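Local coordinates for protein amide synthase (Vibrio cholerae, PDB 1L5A) that is a nonribosomal peptide synthetase condensation enzyme that probably forms an amide bond in vibriobactin biosynthesis, at residues F52-S57 / L62-F67; L94-T99 / Y121-H126; L222-A227 / G368-E373; W234-V239 / Q300-L305. All coordinates share one frame; numbering follows the deposited sequence.

Interaction 1: F52-S57 / L62-F67; sequences FRARFS and LYWHPF
Arg55 and Tyr63 are the hydrogen-bonded pair of a short antiparallel beta hairpin, strands 54-56 and 62-64. Tyr63 N donates to Arg55 O at 3.0 Å. Arg55 N donates in return to Tyr63 O, also at 3.0 Å but with more bend at the hydrogen (138°). Their side chains share one face of the hairpin. Tyr63 CG stands between the backbone N and the carbonyl carbon (chi1 69°), which turns the ring over Arg55. Arg55 CB lies over a ring face as a CH-pi contact, 3.8 Å from the centroid. The arginine chain then runs on, extended from CG to NE, to His65. There its guanidinium lies flat on the imidazole, with centres 3.6 Å apart and planes at 12°. Pro66 CD covers the opposite imidazole face, so the ring is sandwiched. The other face of the hairpin carries the non-hydrogen-bonded pairs Ala54-Trp64 and Phe56-Leu62. Phe56 CE2 touches Leu62 CD1 at 3.9 Å. Arg53 grips the backbone of His65 twice. His65 N donates to Arg53 O at 3.0 Å, and Arg53 NH1 donates to His65 O at 2.7 Å, with that oxygen in the guanidinium plane.

Further out, Tyr63 OH is hydrogen-bonded to Asp102 OD1, which ties this surface hairpin to the chain beyond it. Arg53 NH2 forms a salt bridge with Asp50 OD1.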
# COMPACT_ATOMS: atom_id res chain seq x y z
N PHE A 52 21.96 -12.37 15.10
CA PHE A 52 22.78 -12.90 16.18
C PHE A 52 24.22 -13.15 15.71
O PHE A 52 25.08 -13.51 16.51
CB PHE A 52 22.22 -14.21 16.73
CG PHE A 52 21.03 -14.06 17.63
CD1 PHE A 52 20.50 -15.17 18.27
CD2 PHE A 52 20.42 -12.83 17.79
CE1 PHE A 52 19.36 -15.06 19.05
CE2 PHE A 52 19.27 -12.70 18.57
CZ PHE A 52 18.74 -13.83 19.20
N ARG A 53 24.49 -12.99 14.42
CA ARG A 53 25.85 -13.20 13.90
C ARG A 53 26.52 -11.86 13.64
O ARG A 53 27.63 -11.79 13.12
CB ARG A 53 25.83 -14.02 12.59
CG ARG A 53 25.43 -15.49 12.76
CD ARG A 53 25.55 -16.29 11.44
NE ARG A 53 24.58 -15.86 10.42
CZ ARG A 53 24.88 -15.12 9.36
NH1 ARG A 53 26.14 -14.70 9.16
NH2 ARG A 53 23.92 -14.80 8.50
N ALA A 54 25.83 -10.79 14.00
CA ALA A 54 26.35 -9.46 13.81
C ALA A 54 27.55 -9.19 14.71
O ALA A 54 27.65 -9.73 15.81
CB ALA A 54 25.27 -8.44 14.13
N ARG A 55 28.47 -8.37 14.21
CA ARG A 55 29.66 -7.96 14.93
C ARG A 55 30.00 -6.53 14.48
O ARG A 55 29.67 -6.13 13.36
CB ARG A 55 30.83 -8.91 14.64
CG ARG A 55 30.59 -10.28 15.22
CD ARG A 55 31.84 -11.04 15.45
NE ARG A 55 31.57 -12.30 16.15
CZ ARG A 55 32.52 -13.17 16.48
NH1 ARG A 55 33.80 -12.91 16.18
NH2 ARG A 55 32.19 -14.31 17.09
N PHE A 56 30.63 -5.77 15.37
CA PHE A 56 30.97 -4.39 15.03
C PHE A 56 32.45 -4.10 15.05
O PHE A 56 33.19 -4.59 15.91
CB PHE A 56 30.25 -3.44 15.98
CG PHE A 56 28.76 -3.56 15.95
CD1 PHE A 56 28.11 -4.49 16.74
CD2 PHE A 56 28.01 -2.77 15.08
CE1 PHE A 56 26.73 -4.63 16.67
CE2 PHE A 56 26.63 -2.90 15.01
CZ PHE A 56 25.99 -3.83 15.80
N SER A 57 32.90 -3.28 14.09
CA SER A 57 34.30 -2.88 14.02
C SER A 57 34.48 -1.76 15.04
O SER A 57 33.51 -1.26 15.61
CB SER A 57 34.65 -2.32 12.64
OG SER A 57 34.28 -0.96 12.56
N LEU A 62 29.19 -2.57 10.88
CA LEU A 62 28.58 -3.85 11.15
C LEU A 62 29.00 -4.79 10.04
O LEU A 62 28.94 -4.45 8.85
CB LEU A 62 27.06 -3.68 11.19
CG LEU A 62 26.19 -4.90 11.52
CD1 LEU A 62 24.79 -4.44 11.91
CD2 LEU A 62 26.12 -5.82 10.33
N TYR A 63 29.45 -5.97 10.42
CA TYR A 63 29.88 -6.99 9.47
C TYR A 63 29.38 -8.35 10.02
O TYR A 63 29.00 -8.45 11.21
CB TYR A 63 31.40 -6.94 9.30
CG TYR A 63 32.19 -7.39 10.50
CD1 TYR A 63 32.58 -8.72 10.64
CD2 TYR A 63 32.55 -6.49 11.50
CE1 TYR A 63 33.31 -9.15 11.76
CE2 TYR A 63 33.27 -6.91 12.63
CZ TYR A 63 33.65 -8.24 12.75
OH TYR A 63 34.35 -8.67 13.86
N TRP A 64 29.39 -9.39 9.18
CA TRP A 64 28.86 -10.69 9.59
C TRP A 64 29.77 -11.90 9.84
O TRP A 64 30.53 -12.33 8.98
CB TRP A 64 27.79 -11.12 8.58
CG TRP A 64 26.91 -10.00 8.19
CD1 TRP A 64 27.15 -9.08 7.21
CD2 TRP A 64 25.68 -9.61 8.82
NE1 TRP A 64 26.15 -8.13 7.20
CE2 TRP A 64 25.23 -8.44 8.18
CE3 TRP A 64 24.92 -10.14 9.87
CZ2 TRP A 64 24.05 -7.78 8.55
CZ3 TRP A 64 23.74 -9.48 10.24
CH2 TRP A 64 23.32 -8.31 9.57
N HIS A 65 29.64 -12.46 11.04
CA HIS A 65 30.38 -13.66 11.41
C HIS A 65 29.73 -14.79 10.58
O HIS A 65 28.51 -14.87 10.45
CB HIS A 65 30.22 -13.92 12.89
CG HIS A 65 31.25 -14.85 13.45
ND1 HIS A 65 30.93 -16.06 14.03
CD2 HIS A 65 32.59 -14.72 13.55
CE1 HIS A 65 32.03 -16.65 14.46
NE2 HIS A 65 33.05 -15.86 14.18
N PRO A 66 30.54 -15.69 10.02
CA PRO A 66 29.96 -16.77 9.21
C PRO A 66 29.35 -17.96 9.95
O PRO A 66 28.67 -18.77 9.35
CB PRO A 66 31.12 -17.19 8.34
CG PRO A 66 32.26 -17.10 9.32
CD PRO A 66 32.01 -15.78 10.05
N PHE A 67 29.57 -18.06 11.26
CA PHE A 67 29.04 -19.21 11.99
C PHE A 67 27.91 -18.80 12.92
O PHE A 67 27.85 -17.67 13.38
CB PHE A 67 30.18 -19.86 12.79
CG PHE A 67 31.38 -20.25 11.96
CD1 PHE A 67 32.67 -20.11 12.47
CD2 PHE A 67 31.22 -20.74 10.66
CE1 PHE A 67 33.77 -20.46 11.69
CE2 PHE A 67 32.31 -21.08 9.89
CZ PHE A 67 33.59 -20.94 10.40

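Interaction 2: L94-T99 / Y121-H126; sequences LQRSST and YTRAHH
Tyr121 OH touches Leu94 CD2 at 3.5 Å and is hydrogen-bonded to Asp93 OD1. The other oxygen of that carboxylate, Asp93 OD2, makes a salt bridge with Arg123 NH1. Asp93 thus links two side chains of strand 117-125 to the end of helix 82-94.

Arg96 adds a stack of two guanidinium groups. It comes from the opposite direction to Arg123 and lies flat on it, with centres 3.8 Å apart and planes at 9°. The overlap is offset: Arg96 NH1 sits 3.4 Å from Arg123 CD, and Arg96 NH2 is 3.5 Å from Arg123 NE. The Arg123 chain is bent at chi2 and chi3 (-143° and 111°), which turns a guanidinium face to Arg96. The nearby Asp93 carboxylate, salt-bridged to Arg123, would probably ease the pairing of the two like charges. Arg123 NH2 has a further, weak hydrogen bond to Ile105 O, and Arg96 NH1 a weak one to Asp93 O.

His125 and His126, at the end of segment 121-126, open the HHxxxDG motif of condensation domains. The contact joins the loop after helix 82-94 to strand 117-125, which lies between strands 107-114 and 22-30. Both arginines also touch Thr22 of strand 22-30.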
# COMPACT_ATOMS: atom_id res chain seq x y z
N LEU A 94 26.26 -12.32 32.88
CA LEU A 94 25.66 -11.02 33.14
C LEU A 94 26.73 -10.03 33.56
O LEU A 94 26.68 -8.85 33.22
CB LEU A 94 24.61 -11.13 34.25
CG LEU A 94 23.31 -11.76 33.77
CD1 LEU A 94 22.34 -11.90 34.93
CD2 LEU A 94 22.71 -10.91 32.66
N GLN A 95 27.73 -10.49 34.31
CA GLN A 95 28.79 -9.62 34.75
C GLN A 95 29.94 -9.56 33.76
O GLN A 95 30.99 -9.00 34.08
CB GLN A 95 29.34 -10.09 36.10
CG GLN A 95 28.50 -9.72 37.32
CD GLN A 95 29.14 -10.16 38.63
OE1 GLN A 95 30.37 -10.15 38.77
NE2 GLN A 95 28.30 -10.55 39.61
N ARG A 96 29.78 -10.12 32.57
CA ARG A 96 30.90 -10.07 31.63
C ARG A 96 31.18 -8.64 31.20
O ARG A 96 30.32 -7.75 31.34
CB ARG A 96 30.65 -10.97 30.41
CG ARG A 96 30.07 -10.26 29.20
CD ARG A 96 28.63 -9.86 29.43
NE ARG A 96 28.05 -9.22 28.26
CZ ARG A 96 26.76 -8.93 28.13
NH1 ARG A 96 25.92 -9.23 29.11
NH2 ARG A 96 26.33 -8.32 27.04
N SER A 97 32.40 -8.41 30.70
CA SER A 97 32.85 -7.09 30.24
C SER A 97 31.90 -6.48 29.20
O SER A 97 31.84 -5.25 29.03
CB SER A 97 34.26 -7.20 29.64
OG SER A 97 34.25 -7.94 28.42
N SER A 98 31.17 -7.36 28.52
CA SER A 98 30.20 -6.97 27.51
C SER A 98 30.70 -5.99 26.45
O SER A 98 30.00 -5.03 26.10
CB SER A 98 28.94 -6.40 28.19
OG SER A 98 29.25 -5.40 29.15
N THR A 99 31.91 -6.23 25.94
CA THR A 99 32.47 -5.38 24.89
C THR A 99 31.61 -5.59 23.65
O THR A 99 30.83 -6.54 23.59
CB THR A 99 33.92 -5.76 24.56
OG1 THR A 99 34.73 -5.62 25.74
CG2 THR A 99 34.46 -4.86 23.44
N TYR A 121 19.30 -20.31 29.18
CA TYR A 121 19.69 -18.93 29.36
C TYR A 121 20.04 -18.33 28.00
O TYR A 121 20.91 -18.83 27.28
CB TYR A 121 20.90 -18.84 30.30
CG TYR A 121 21.53 -17.47 30.39
CD1 TYR A 121 20.89 -16.41 31.06
CD2 TYR A 121 22.77 -17.23 29.81
CE1 TYR A 121 21.48 -15.13 31.14
CE2 TYR A 121 23.37 -15.96 29.89
CZ TYR A 121 22.73 -14.92 30.55
OH TYR A 121 23.34 -13.69 30.61
N THR A 122 19.36 -17.24 27.67
CA THR A 122 19.57 -16.54 26.41
C THR A 122 19.94 -15.09 26.70
O THR A 122 19.26 -14.43 27.46
CB THR A 122 18.29 -16.55 25.59
OG1 THR A 122 17.89 -17.91 25.39
CG2 THR A 122 18.50 -15.86 24.25
N ARG A 123 21.02 -14.61 26.10
CA ARG A 123 21.41 -13.23 26.29
C ARG A 123 21.85 -12.57 25.01
O ARG A 123 22.57 -13.16 24.20
CB ARG A 123 22.58 -13.10 27.26
CG ARG A 123 23.27 -11.74 27.13
CD ARG A 123 24.76 -11.87 27.29
NE ARG A 123 25.46 -11.61 26.04
CZ ARG A 123 26.72 -11.95 25.81
NH1 ARG A 123 27.44 -12.56 26.74
NH2 ARG A 123 27.27 -11.67 24.63
N ALA A 124 21.45 -11.32 24.87
CA ALA A 124 21.82 -10.54 23.70
C ALA A 124 21.96 -9.09 24.10
O ALA A 124 21.60 -8.70 25.20
CB ALA A 124 20.72 -10.69 22.63
N HIS A 125 22.51 -8.28 23.22
CA HIS A 125 22.61 -6.86 23.49
C HIS A 125 21.40 -6.21 22.81
O HIS A 125 20.97 -6.63 21.73
CB HIS A 125 23.90 -6.31 22.91
CG HIS A 125 24.17 -4.90 23.28
ND1 HIS A 125 23.49 -3.84 22.71
CD2 HIS A 125 25.01 -4.36 24.19
CE1 HIS A 125 23.92 -2.71 23.25
NE2 HIS A 125 24.84 -3.00 24.15
N HIS A 126 20.84 -5.19 23.43
CA HIS A 126 19.69 -4.51 22.86
C HIS A 126 19.90 -4.02 21.42
O HIS A 126 18.93 -3.73 20.72
CB HIS A 126 19.34 -3.32 23.74
CG HIS A 126 17.94 -3.35 24.25
ND1 HIS A 126 16.86 -2.97 23.48
CD2 HIS A 126 17.44 -3.75 25.44
CE1 HIS A 126 15.75 -3.13 24.18
NE2 HIS A 126 16.08 -3.60 25.38

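Interaction 3: L222-A227 / G368-E373; sequences LLLKLA and GSPQHE
Leu223 and Leu224 of helix 217-229 pack on Pro370 in the turn of a beta hairpin, the one between strands 362-368 and 374-381. The contacts with Pro370 are apolar: Leu223 CD1 meets Pro370 CB at 3.9 Å. Leu224 CD2 reaches Pro370 CG at the same distance, 3.9 Å. The two leucines approach differently: Leu223 runs obliquely to the proline, and Leu224 at about a right angle. Leu224 has CG beside its backbone N (chi1 -74°), which sets its methyls toward the turn. Trp234 of helix 234-249 touches both Leu223 and Pro370, so this apolar patch extends to a second helix.

No hydrogen bond crosses between the segments. The polar bonds belong to the turn itself. Ser369 to His372 form a type I turn, in which His372 N donates to Ser369 O at 2.7 Å. Ser369 OG also appears to accept from Gln371 N in an ST turn, though the position of that nitrogen is doubtful. A classic beta bulge follows, with two residues, His372 and Glu373, set against the single Ser369.

One contact is of mixed kind. The Gln371 chain bends at chi2 (91°), and its amide comes to the Leu224 methyls, with Gln371 NE2 3.5 Å from Leu224 CD1.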
# COMPACT_ATOMS: atom_id res chain seq x y z
N LEU A 222 -14.11 -6.21 32.81
CA LEU A 222 -14.52 -4.85 32.43
C LEU A 222 -13.57 -4.27 31.38
O LEU A 222 -14.00 -3.63 30.41
CB LEU A 222 -14.52 -3.94 33.66
CG LEU A 222 -14.74 -2.45 33.42
CD1 LEU A 222 -16.07 -2.19 32.74
CD2 LEU A 222 -14.68 -1.71 34.74
N LEU A 223 -12.28 -4.52 31.58
CA LEU A 223 -11.23 -4.05 30.68
C LEU A 223 -11.55 -4.55 29.28
O LEU A 223 -11.50 -3.78 28.30
CB LEU A 223 -9.87 -4.62 31.11
CG LEU A 223 -8.57 -3.88 30.81
CD1 LEU A 223 -7.53 -4.93 30.47
CD2 LEU A 223 -8.72 -2.86 29.68
N LEU A 224 -11.87 -5.84 29.18
CA LEU A 224 -12.21 -6.42 27.89
C LEU A 224 -13.44 -5.72 27.34
O LEU A 224 -13.37 -5.13 26.26
CB LEU A 224 -12.45 -7.92 28.03
CG LEU A 224 -11.17 -8.74 28.23
CD1 LEU A 224 -11.49 -10.16 28.68
CD2 LEU A 224 -10.39 -8.75 26.92
N LYS A 225 -14.55 -5.76 28.08
CA LYS A 225 -15.77 -5.11 27.61
C LYS A 225 -15.43 -3.72 27.09
O LYS A 225 -15.68 -3.41 25.93
CB LYS A 225 -16.81 -4.99 28.72
CG LYS A 225 -17.71 -6.21 28.88
CD LYS A 225 -16.93 -7.43 29.34
CE LYS A 225 -17.84 -8.59 29.71
NZ LYS A 225 -17.07 -9.74 30.25
N LEU A 226 -14.84 -2.90 27.95
CA LEU A 226 -14.46 -1.55 27.57
C LEU A 226 -13.72 -1.53 26.24
O LEU A 226 -13.99 -0.69 25.38
CB LEU A 226 -13.58 -0.94 28.65
CG LEU A 226 -14.37 -0.46 29.87
CD1 LEU A 226 -13.47 -0.37 31.08
CD2 LEU A 226 -14.96 0.90 29.53
N ALA A 227 -12.79 -2.47 26.07
CA ALA A 227 -11.99 -2.58 24.85
C ALA A 227 -12.87 -2.86 23.65
O ALA A 227 -12.80 -2.17 22.63
CB ALA A 227 -10.98 -3.68 25.01
N GLY A 368 0.92 -9.74 31.44
CA GLY A 368 -0.12 -10.74 31.57
C GLY A 368 -1.25 -10.52 30.58
O GLY A 368 -1.04 -10.04 29.46
N SER A 369 -2.46 -10.86 31.00
CA SER A 369 -3.61 -10.75 30.14
C SER A 369 -4.91 -10.76 30.93
O SER A 369 -5.08 -11.55 31.86
CB SER A 369 -3.60 -11.91 29.15
OG SER A 369 -4.82 -11.99 28.44
N PRO A 370 -5.86 -9.89 30.56
CA PRO A 370 -7.14 -9.86 31.27
C PRO A 370 -7.84 -11.22 31.27
O PRO A 370 -8.75 -11.47 32.07
CB PRO A 370 -7.93 -8.77 30.54
CG PRO A 370 -7.27 -8.71 29.18
CD PRO A 370 -5.82 -8.89 29.48
N GLN A 371 -7.42 -12.10 30.38
CA GLN A 371 -8.00 -13.44 30.29
C GLN A 371 -7.50 -14.31 31.44
O GLN A 371 -8.11 -15.33 31.77
CB GLN A 371 -7.63 -14.10 28.96
CG GLN A 371 -8.53 -13.75 27.78
CD GLN A 371 -8.05 -12.56 27.00
OE1 GLN A 371 -6.92 -12.53 26.51
NE2 GLN A 371 -8.90 -11.55 26.87
N HIS A 372 -6.38 -13.91 32.04
CA HIS A 372 -5.82 -14.66 33.15
C HIS A 372 -5.46 -13.71 34.28
O HIS A 372 -6.33 -13.09 34.88
CB HIS A 372 -4.59 -15.43 32.67
CG HIS A 372 -4.88 -16.40 31.57
ND1 HIS A 372 -5.84 -17.39 31.68
CD2 HIS A 372 -4.35 -16.53 30.33
CE1 HIS A 372 -5.89 -18.08 30.56
NE2 HIS A 372 -5.00 -17.58 29.72
N GLU A 373 -4.17 -13.60 34.56
CA GLU A 373 -3.71 -12.69 35.59
C GLU A 373 -3.02 -11.54 34.88
O GLU A 373 -2.22 -11.74 33.97
CB GLU A 373 -2.75 -13.39 36.55
CG GLU A 373 -2.22 -12.48 37.65
CD GLU A 373 -1.29 -13.20 38.60
OE1 GLU A 373 -0.49 -14.04 38.14
OE2 GLU A 373 -1.35 -12.91 39.82

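Interaction 4: W234-V239 / Q300-L305; sequences WPDALV and QAIRSL
Ile302 reaches from helix 291-307 to Asp236 and Val239 of helix 234-249, and its two branches do different work. CG1 lies anti to the carbonyl carbon (chi1 -69°), and the chain then extends (chi2 167°) to bring CD1 across to the other helix. Ile302 CD1 meets Val239 CG1 at 3.5 Å and lies 3.6 Å from the backbone Asp236 O. The short branch, Ile302 CG2, rests beside the carboxylate, 3.6 Å from Asp236 OD1.

The carboxylate has its polar partner one turn on from Ile302 in helix 291-307: Asp236 OD1 is hydrogen-bonded to Tyr306 OH. Arg303 bends at chi2 and chi3, and its NH1 comes to 4.2 Å from Asp236 OD2. That oxygen sits far from the plane of the guanidinium, and no N-H is aimed at it. The opposite charges are therefore near but make no salt bridge. The guanidinium also makes cation-pi contacts with Trp264 and with Trp178 of the second subunit, another copy of the protein.

The axes of segments 234-239 and 300-305 come within 10.4 Å, and their directions differ by 112°. The two helices thus pack crosswise, with Leu281 of strand 277-282 against both Val239 and Ile302, as part of a condensation domain, a family built of chloramphenicol acetyltransferase-like units.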
# COMPACT_ATOMS: atom_id res chain seq x y z
N TRP A 234 -7.36 -4.64 24.29
CA TRP A 234 -7.10 -4.22 25.65
C TRP A 234 -5.78 -3.48 25.85
O TRP A 234 -5.70 -2.57 26.67
CB TRP A 234 -7.22 -5.38 26.63
CG TRP A 234 -6.32 -6.51 26.40
CD1 TRP A 234 -6.55 -7.59 25.62
CD2 TRP A 234 -5.04 -6.71 27.00
NE1 TRP A 234 -5.51 -8.47 25.71
CE2 TRP A 234 -4.57 -7.96 26.55
CE3 TRP A 234 -4.26 -5.96 27.89
CZ2 TRP A 234 -3.34 -8.48 26.96
CZ3 TRP A 234 -3.04 -6.48 28.30
CH2 TRP A 234 -2.59 -7.73 27.83
N PRO A 235 -4.72 -3.88 25.13
CA PRO A 235 -3.47 -3.14 25.33
C PRO A 235 -3.67 -1.63 25.04
O PRO A 235 -3.37 -0.78 25.87
CB PRO A 235 -2.51 -3.81 24.35
CG PRO A 235 -3.00 -5.24 24.35
CD PRO A 235 -4.50 -5.07 24.28
N ASP A 236 -4.18 -1.31 23.85
CA ASP A 236 -4.44 0.07 23.48
C ASP A 236 -5.41 0.72 24.46
O ASP A 236 -5.35 1.93 24.69
CB ASP A 236 -5.06 0.16 22.08
CG ASP A 236 -4.03 0.22 20.97
OD1 ASP A 236 -2.81 0.29 21.27
OD2 ASP A 236 -4.44 0.21 19.79
N ALA A 237 -6.30 -0.09 25.03
CA ALA A 237 -7.29 0.41 25.98
C ALA A 237 -6.61 0.85 27.27
O ALA A 237 -6.95 1.90 27.82
CB ALA A 237 -8.33 -0.67 26.28
N LEU A 238 -5.67 0.04 27.75
CA LEU A 238 -4.94 0.36 28.97
C LEU A 238 -4.12 1.63 28.76
O LEU A 238 -3.95 2.42 29.68
CB LEU A 238 -4.01 -0.79 29.37
CG LEU A 238 -4.64 -2.10 29.86
CD1 LEU A 238 -3.56 -3.03 30.36
CD2 LEU A 238 -5.63 -1.82 30.97
N VAL A 239 -3.62 1.82 27.54
CA VAL A 239 -2.82 3.01 27.25
C VAL A 239 -3.70 4.23 27.39
O VAL A 239 -3.26 5.27 27.90
CB VAL A 239 -2.22 2.96 25.84
CG1 VAL A 239 -1.58 4.30 25.48
CG2 VAL A 239 -1.16 1.85 25.78
N GLN A 300 -7.81 6.27 18.53
CA GLN A 300 -7.53 6.81 17.20
C GLN A 300 -6.19 7.53 17.22
O GLN A 300 -5.39 7.38 16.29
CB GLN A 300 -8.63 7.78 16.76
CG GLN A 300 -10.02 7.14 16.60
CD GLN A 300 -11.10 8.15 16.20
OE1 GLN A 300 -10.92 8.94 15.27
NE2 GLN A 300 -12.23 8.12 16.90
N ALA A 301 -5.96 8.30 18.28
CA ALA A 301 -4.71 9.05 18.42
C ALA A 301 -3.56 8.05 18.49
O ALA A 301 -2.50 8.25 17.89
CB ALA A 301 -4.75 9.90 19.70
N ILE A 302 -3.78 6.95 19.22
CA ILE A 302 -2.76 5.93 19.33
C ILE A 302 -2.52 5.30 17.97
O ILE A 302 -1.37 5.19 17.52
CB ILE A 302 -3.17 4.84 20.33
CG1 ILE A 302 -3.18 5.42 21.75
CG2 ILE A 302 -2.20 3.66 20.23
CD1 ILE A 302 -3.85 4.54 22.79
N ARG A 303 -3.61 4.90 17.32
CA ARG A 303 -3.52 4.27 15.99
C ARG A 303 -2.72 5.15 15.03
O ARG A 303 -1.87 4.68 14.26
CB ARG A 303 -4.91 4.10 15.40
CG ARG A 303 -4.88 3.35 14.10
CD ARG A 303 -5.08 1.90 14.44
NE ARG A 303 -3.94 1.07 14.11
CZ ARG A 303 -3.69 -0.08 14.72
NH1 ARG A 303 -4.51 -0.52 15.68
NH2 ARG A 303 -2.61 -0.79 14.39
N SER A 304 -3.03 6.43 15.08
CA SER A 304 -2.36 7.40 14.25
C SER A 304 -0.86 7.31 14.50
O SER A 304 -0.07 7.47 13.57
CB SER A 304 -2.89 8.79 14.60
OG SER A 304 -2.22 9.78 13.85
N LEU A 305 -0.45 7.05 15.75
CA LEU A 305 0.98 6.95 16.05
C LEU A 305 1.57 5.74 15.32
O LEU A 305 2.64 5.82 14.71
CB LEU A 305 1.21 6.81 17.56
CG LEU A 305 0.81 7.95 18.50
CD1 LEU A 305 1.19 7.55 19.91
CD2 LEU A 305 1.51 9.27 18.14

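Overall arrangement
Interactions 1 and 2 lie on one side of the chain's centre, and interactions 3 and 4 on the opposite side. Interaction 1 is a surface hairpin rich in backbone bonds. The other three are partly buried, and no hydrogen bond runs directly between their segments. Interaction 2 works through two stacked guanidinium groups, one of them salt-bridged to a carboxylate. Interaction 3 is mainly apolar, and interaction 4 mixes apolar packing with a nearby charge pair. Interactions 3 and 4 touch: Ala227 CB lies against Trp234 N, and Leu238 meets Leu223, where helices 217-229 and 234-249 follow each other in the chain. Interactions 1 and 2 come within about 5 Å at their nearest atoms without touching. Interactions 1 and 3 are farthest apart, about 42 Å between centres.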